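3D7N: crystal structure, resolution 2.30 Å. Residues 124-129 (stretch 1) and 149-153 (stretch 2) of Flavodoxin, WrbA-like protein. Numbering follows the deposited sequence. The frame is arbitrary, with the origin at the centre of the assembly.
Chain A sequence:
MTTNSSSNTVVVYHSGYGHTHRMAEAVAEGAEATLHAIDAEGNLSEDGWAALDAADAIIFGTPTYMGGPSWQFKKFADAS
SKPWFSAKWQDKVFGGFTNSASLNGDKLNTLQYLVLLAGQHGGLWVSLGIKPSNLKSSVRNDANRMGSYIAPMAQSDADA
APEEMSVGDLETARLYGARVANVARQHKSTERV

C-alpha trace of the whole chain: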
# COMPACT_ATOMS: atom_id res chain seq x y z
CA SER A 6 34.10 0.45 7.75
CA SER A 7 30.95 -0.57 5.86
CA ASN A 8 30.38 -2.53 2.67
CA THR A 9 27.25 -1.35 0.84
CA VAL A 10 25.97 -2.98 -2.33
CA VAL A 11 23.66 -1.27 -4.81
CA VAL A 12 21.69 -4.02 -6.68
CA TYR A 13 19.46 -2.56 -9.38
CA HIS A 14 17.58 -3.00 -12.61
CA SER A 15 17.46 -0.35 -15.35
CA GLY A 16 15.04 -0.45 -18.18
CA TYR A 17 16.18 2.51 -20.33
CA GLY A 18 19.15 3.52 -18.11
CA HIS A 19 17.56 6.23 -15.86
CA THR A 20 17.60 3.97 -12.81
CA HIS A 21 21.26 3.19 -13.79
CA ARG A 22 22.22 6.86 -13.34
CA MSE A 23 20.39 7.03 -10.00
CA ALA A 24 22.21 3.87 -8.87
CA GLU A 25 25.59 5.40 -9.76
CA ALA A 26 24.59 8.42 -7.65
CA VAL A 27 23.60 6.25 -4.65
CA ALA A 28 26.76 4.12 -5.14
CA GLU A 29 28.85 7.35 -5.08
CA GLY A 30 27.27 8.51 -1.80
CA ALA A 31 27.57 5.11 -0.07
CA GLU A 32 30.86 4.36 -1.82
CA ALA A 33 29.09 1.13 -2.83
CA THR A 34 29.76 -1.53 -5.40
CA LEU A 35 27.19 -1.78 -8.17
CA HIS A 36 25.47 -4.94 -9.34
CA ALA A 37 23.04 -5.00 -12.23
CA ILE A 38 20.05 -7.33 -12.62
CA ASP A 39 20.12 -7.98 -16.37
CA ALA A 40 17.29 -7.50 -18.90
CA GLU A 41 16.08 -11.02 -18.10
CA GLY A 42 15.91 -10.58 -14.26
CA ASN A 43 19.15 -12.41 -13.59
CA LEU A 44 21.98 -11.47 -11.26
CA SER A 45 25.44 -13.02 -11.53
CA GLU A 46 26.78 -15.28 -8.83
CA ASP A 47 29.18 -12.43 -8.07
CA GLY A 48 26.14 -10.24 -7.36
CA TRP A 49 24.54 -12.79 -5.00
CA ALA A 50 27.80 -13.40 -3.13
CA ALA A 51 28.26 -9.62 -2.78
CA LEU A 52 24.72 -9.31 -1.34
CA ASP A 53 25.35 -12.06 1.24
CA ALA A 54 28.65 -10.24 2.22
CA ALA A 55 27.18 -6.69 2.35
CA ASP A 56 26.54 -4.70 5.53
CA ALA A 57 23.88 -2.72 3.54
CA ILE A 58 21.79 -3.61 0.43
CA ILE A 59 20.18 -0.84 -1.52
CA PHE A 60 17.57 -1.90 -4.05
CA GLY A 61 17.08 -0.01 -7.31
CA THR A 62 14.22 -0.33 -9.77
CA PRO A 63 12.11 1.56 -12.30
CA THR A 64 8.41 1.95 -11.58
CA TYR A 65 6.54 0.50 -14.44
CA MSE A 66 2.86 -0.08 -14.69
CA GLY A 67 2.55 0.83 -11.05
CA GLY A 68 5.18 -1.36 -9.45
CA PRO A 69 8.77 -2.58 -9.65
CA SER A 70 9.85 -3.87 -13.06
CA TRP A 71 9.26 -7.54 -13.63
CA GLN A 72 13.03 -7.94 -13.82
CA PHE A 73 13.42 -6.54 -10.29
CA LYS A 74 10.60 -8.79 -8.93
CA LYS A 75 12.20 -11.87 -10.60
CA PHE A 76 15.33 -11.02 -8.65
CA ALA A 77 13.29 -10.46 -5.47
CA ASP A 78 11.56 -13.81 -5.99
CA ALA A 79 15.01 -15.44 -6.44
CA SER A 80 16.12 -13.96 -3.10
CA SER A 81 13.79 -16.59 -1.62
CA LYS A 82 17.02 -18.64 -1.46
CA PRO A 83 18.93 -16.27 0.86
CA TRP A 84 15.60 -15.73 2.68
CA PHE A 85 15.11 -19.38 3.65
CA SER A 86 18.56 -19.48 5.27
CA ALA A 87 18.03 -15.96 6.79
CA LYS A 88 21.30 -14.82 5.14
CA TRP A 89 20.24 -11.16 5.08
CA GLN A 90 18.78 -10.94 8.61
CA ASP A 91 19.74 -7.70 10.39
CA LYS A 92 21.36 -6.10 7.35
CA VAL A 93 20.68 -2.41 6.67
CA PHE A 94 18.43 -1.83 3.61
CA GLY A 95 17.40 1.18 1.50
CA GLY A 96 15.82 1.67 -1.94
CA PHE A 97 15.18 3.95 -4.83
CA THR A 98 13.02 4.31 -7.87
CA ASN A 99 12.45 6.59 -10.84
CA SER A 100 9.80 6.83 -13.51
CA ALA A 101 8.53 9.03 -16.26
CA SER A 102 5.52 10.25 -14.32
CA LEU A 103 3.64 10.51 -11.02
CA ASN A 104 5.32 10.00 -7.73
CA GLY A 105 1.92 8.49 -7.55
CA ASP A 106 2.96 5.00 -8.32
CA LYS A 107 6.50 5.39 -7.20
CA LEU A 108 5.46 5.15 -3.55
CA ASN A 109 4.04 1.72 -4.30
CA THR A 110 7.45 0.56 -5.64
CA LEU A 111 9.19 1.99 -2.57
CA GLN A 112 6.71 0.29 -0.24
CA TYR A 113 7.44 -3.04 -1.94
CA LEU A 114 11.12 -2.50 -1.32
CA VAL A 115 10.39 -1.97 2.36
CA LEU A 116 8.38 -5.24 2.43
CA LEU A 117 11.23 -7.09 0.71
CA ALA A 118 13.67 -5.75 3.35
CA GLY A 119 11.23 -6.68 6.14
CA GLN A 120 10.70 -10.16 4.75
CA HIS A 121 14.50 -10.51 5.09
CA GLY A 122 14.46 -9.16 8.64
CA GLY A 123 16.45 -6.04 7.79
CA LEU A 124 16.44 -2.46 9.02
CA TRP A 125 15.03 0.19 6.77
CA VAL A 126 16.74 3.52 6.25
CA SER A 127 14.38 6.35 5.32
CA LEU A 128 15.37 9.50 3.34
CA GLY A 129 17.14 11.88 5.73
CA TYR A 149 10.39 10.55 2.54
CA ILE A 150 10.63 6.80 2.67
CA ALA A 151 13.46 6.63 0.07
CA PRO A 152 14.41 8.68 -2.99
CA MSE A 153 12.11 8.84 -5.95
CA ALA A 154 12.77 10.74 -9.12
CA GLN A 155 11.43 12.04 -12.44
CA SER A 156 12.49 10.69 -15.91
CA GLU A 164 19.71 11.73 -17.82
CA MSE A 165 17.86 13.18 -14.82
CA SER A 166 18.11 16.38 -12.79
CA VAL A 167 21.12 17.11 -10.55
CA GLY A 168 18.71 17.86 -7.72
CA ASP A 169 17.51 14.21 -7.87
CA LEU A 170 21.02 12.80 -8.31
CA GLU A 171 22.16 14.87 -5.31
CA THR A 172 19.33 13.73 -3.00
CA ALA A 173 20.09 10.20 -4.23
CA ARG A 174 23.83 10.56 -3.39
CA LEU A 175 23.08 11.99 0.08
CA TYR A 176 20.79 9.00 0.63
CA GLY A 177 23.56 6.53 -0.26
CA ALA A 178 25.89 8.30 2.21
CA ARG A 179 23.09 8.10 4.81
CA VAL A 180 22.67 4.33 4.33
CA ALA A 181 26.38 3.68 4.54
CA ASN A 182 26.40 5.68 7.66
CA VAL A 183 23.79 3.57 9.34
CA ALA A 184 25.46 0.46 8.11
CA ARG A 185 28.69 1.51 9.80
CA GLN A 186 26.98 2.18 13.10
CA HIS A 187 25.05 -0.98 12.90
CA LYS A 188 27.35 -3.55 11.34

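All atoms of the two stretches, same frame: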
# COMPACT_ATOMS: atom_id res chain seq x y z
N LEU A 124 16.83 -3.75 8.49
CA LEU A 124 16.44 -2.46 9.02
C LEU A 124 16.31 -1.49 7.89
O LEU A 124 17.20 -1.43 7.07
CB LEU A 124 17.49 -1.87 9.93
CG LEU A 124 17.92 -2.62 11.14
CD1 LEU A 124 18.58 -1.46 11.92
CD2 LEU A 124 16.81 -3.40 11.95
N TRP A 125 15.27 -0.68 7.89
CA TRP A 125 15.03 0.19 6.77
C TRP A 125 15.44 1.60 7.06
O TRP A 125 15.08 2.18 8.08
CB TRP A 125 13.56 0.14 6.33
CG TRP A 125 13.35 0.98 5.10
CD1 TRP A 125 13.01 2.30 5.06
CD2 TRP A 125 13.57 0.59 3.76
NE1 TRP A 125 13.00 2.75 3.79
CE2 TRP A 125 13.33 1.72 2.95
CE3 TRP A 125 13.95 -0.61 3.15
CZ2 TRP A 125 13.41 1.67 1.56
CZ3 TRP A 125 14.11 -0.65 1.79
CH2 TRP A 125 13.84 0.48 1.00
N VAL A 126 16.22 2.16 6.15
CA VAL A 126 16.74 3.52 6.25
C VAL A 126 15.89 4.43 5.37
O VAL A 126 15.85 4.27 4.17
CB VAL A 126 18.21 3.61 5.76
CG1 VAL A 126 18.71 5.06 5.87
CG2 VAL A 126 19.14 2.64 6.55
N SER A 127 15.22 5.40 5.99
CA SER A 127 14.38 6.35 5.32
C SER A 127 15.23 7.52 4.78
O SER A 127 16.40 7.68 5.15
CB SER A 127 13.35 6.84 6.31
OG SER A 127 13.96 7.72 7.26
N LEU A 128 14.65 8.34 3.90
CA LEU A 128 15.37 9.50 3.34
C LEU A 128 15.63 10.48 4.47
O LEU A 128 14.75 10.78 5.29
CB LEU A 128 14.57 10.12 2.20
CG LEU A 128 15.25 11.10 1.22
CD1 LEU A 128 16.36 10.48 0.51
CD2 LEU A 128 14.26 11.63 0.20
N GLY A 129 16.84 10.97 4.59
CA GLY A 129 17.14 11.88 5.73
C GLY A 129 17.04 13.39 5.50
O GLY A 129 15.95 13.90 5.21
N TYR A 149 9.92 10.77 1.16
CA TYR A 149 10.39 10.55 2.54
C TYR A 149 10.90 9.16 2.90
O TYR A 149 11.81 9.02 3.69
CB TYR A 149 9.29 10.89 3.52
CG TYR A 149 9.03 12.36 3.57
CD1 TYR A 149 9.94 13.24 4.19
CD2 TYR A 149 7.89 12.90 2.99
CE1 TYR A 149 9.71 14.62 4.23
CE2 TYR A 149 7.65 14.29 3.01
CZ TYR A 149 8.55 15.13 3.62
OH TYR A 149 8.27 16.48 3.62
N ILE A 150 10.28 8.15 2.33
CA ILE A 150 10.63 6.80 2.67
C ILE A 150 12.01 6.37 2.05
O ILE A 150 12.74 5.61 2.64
CB ILE A 150 9.44 5.84 2.34
CG1 ILE A 150 9.37 4.75 3.38
CG2 ILE A 150 9.55 5.19 1.02
CD1 ILE A 150 8.75 5.24 4.62
N ALA A 151 12.33 6.95 0.90
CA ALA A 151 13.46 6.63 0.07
C ALA A 151 13.40 7.61 -1.13
O ALA A 151 12.38 8.22 -1.34
CB ALA A 151 13.38 5.18 -0.42
N PRO A 152 14.44 7.74 -1.89
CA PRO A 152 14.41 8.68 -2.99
C PRO A 152 13.56 8.19 -4.14
O PRO A 152 13.58 7.05 -4.47
CB PRO A 152 15.86 8.77 -3.39
CG PRO A 152 16.55 7.81 -2.65
CD PRO A 152 15.81 7.48 -1.47
N MSE A 153 12.80 9.09 -4.71
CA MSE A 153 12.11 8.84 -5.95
C MSE A 153 12.38 10.00 -6.87
O MSE A 153 12.67 11.09 -6.44
CB MSE A 153 10.62 8.64 -5.73
CG MSE A 153 9.96 9.68 -4.94
SE MSE A 153 8.08 9.49 -4.85
CE MSE A 153 7.98 8.23 -3.46

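Two consecutive carbonyls, those of Tyr149 and Ile150, are the acceptors that hold this contact together, and the first stretch meets them with one backbone donor and one side-chain donor. The CA atoms come nearest at two places, 4.6 Å between CA of Ser127 and CA of Ile150 and 4.8 Å between CA of Leu128 and CA of Ala151. Stretch 2 has no regular helix or strand here, so the pairing depends on individual groups rather than on a continuous ladder.

The Ile150 carbonyl has the more crowded surroundings. Trp125 donates to it through the indole: NE1 of Trp125 lies 3.1 Å from O of Ile150, and the N-H...O angle of 167° makes the bond nearly straight. The side chain, with chi1 in the t well, carries the only polar atom of the indole to a backbone acceptor, so a buried tryptophan has its N-H satisfied without a polar side chain as partner. The same oxygen receives a CA-H...O contact from Ser127, whose CA is 3.2 Å from O of Ile150 with an angle of 160° at the hydrogen. A carbon donor thus supplements the indole nitrogen at one acceptor.

The Tyr149 carbonyl accepts the backbone N-H of Leu128, N to O 2.9 Å. At 140° this bond is short but noticeably more bent than that of the indole. It satisfies an amide just beyond the end of the strand at 124-126, where the chain has passed into loop. Ser127, between the two donor residues, contributes no side-chain hydrogen bond across the contact; its OG is satisfied elsewhere in the structure.

Apolar contacts flank the polar ones. The Trp125 ring presents its edge to stretch 2, with both O of Ile150 and CB of Ala151 near the ring plane. CZ2 of Trp125 is 4.0 Å from CB of Ala151, so one edge serves a hydrogen bond and a methyl contact together. Although CA-to-CB of Ala151 points away overall, its methyl still reaches the indole. Leu128 points toward stretch 2, and its CD1 packs 3.6 Å from CD of Pro152. It has the largest area covered by the other stretch of any residue here, combining a backbone hydrogen bond with a hydrophobic side-chain contact.

The rule to read from this small interface, 320 Å² with both sides summed, is economical: let neighbouring carbonyls take different kinds of donor, and place apolar groups beside those bonds.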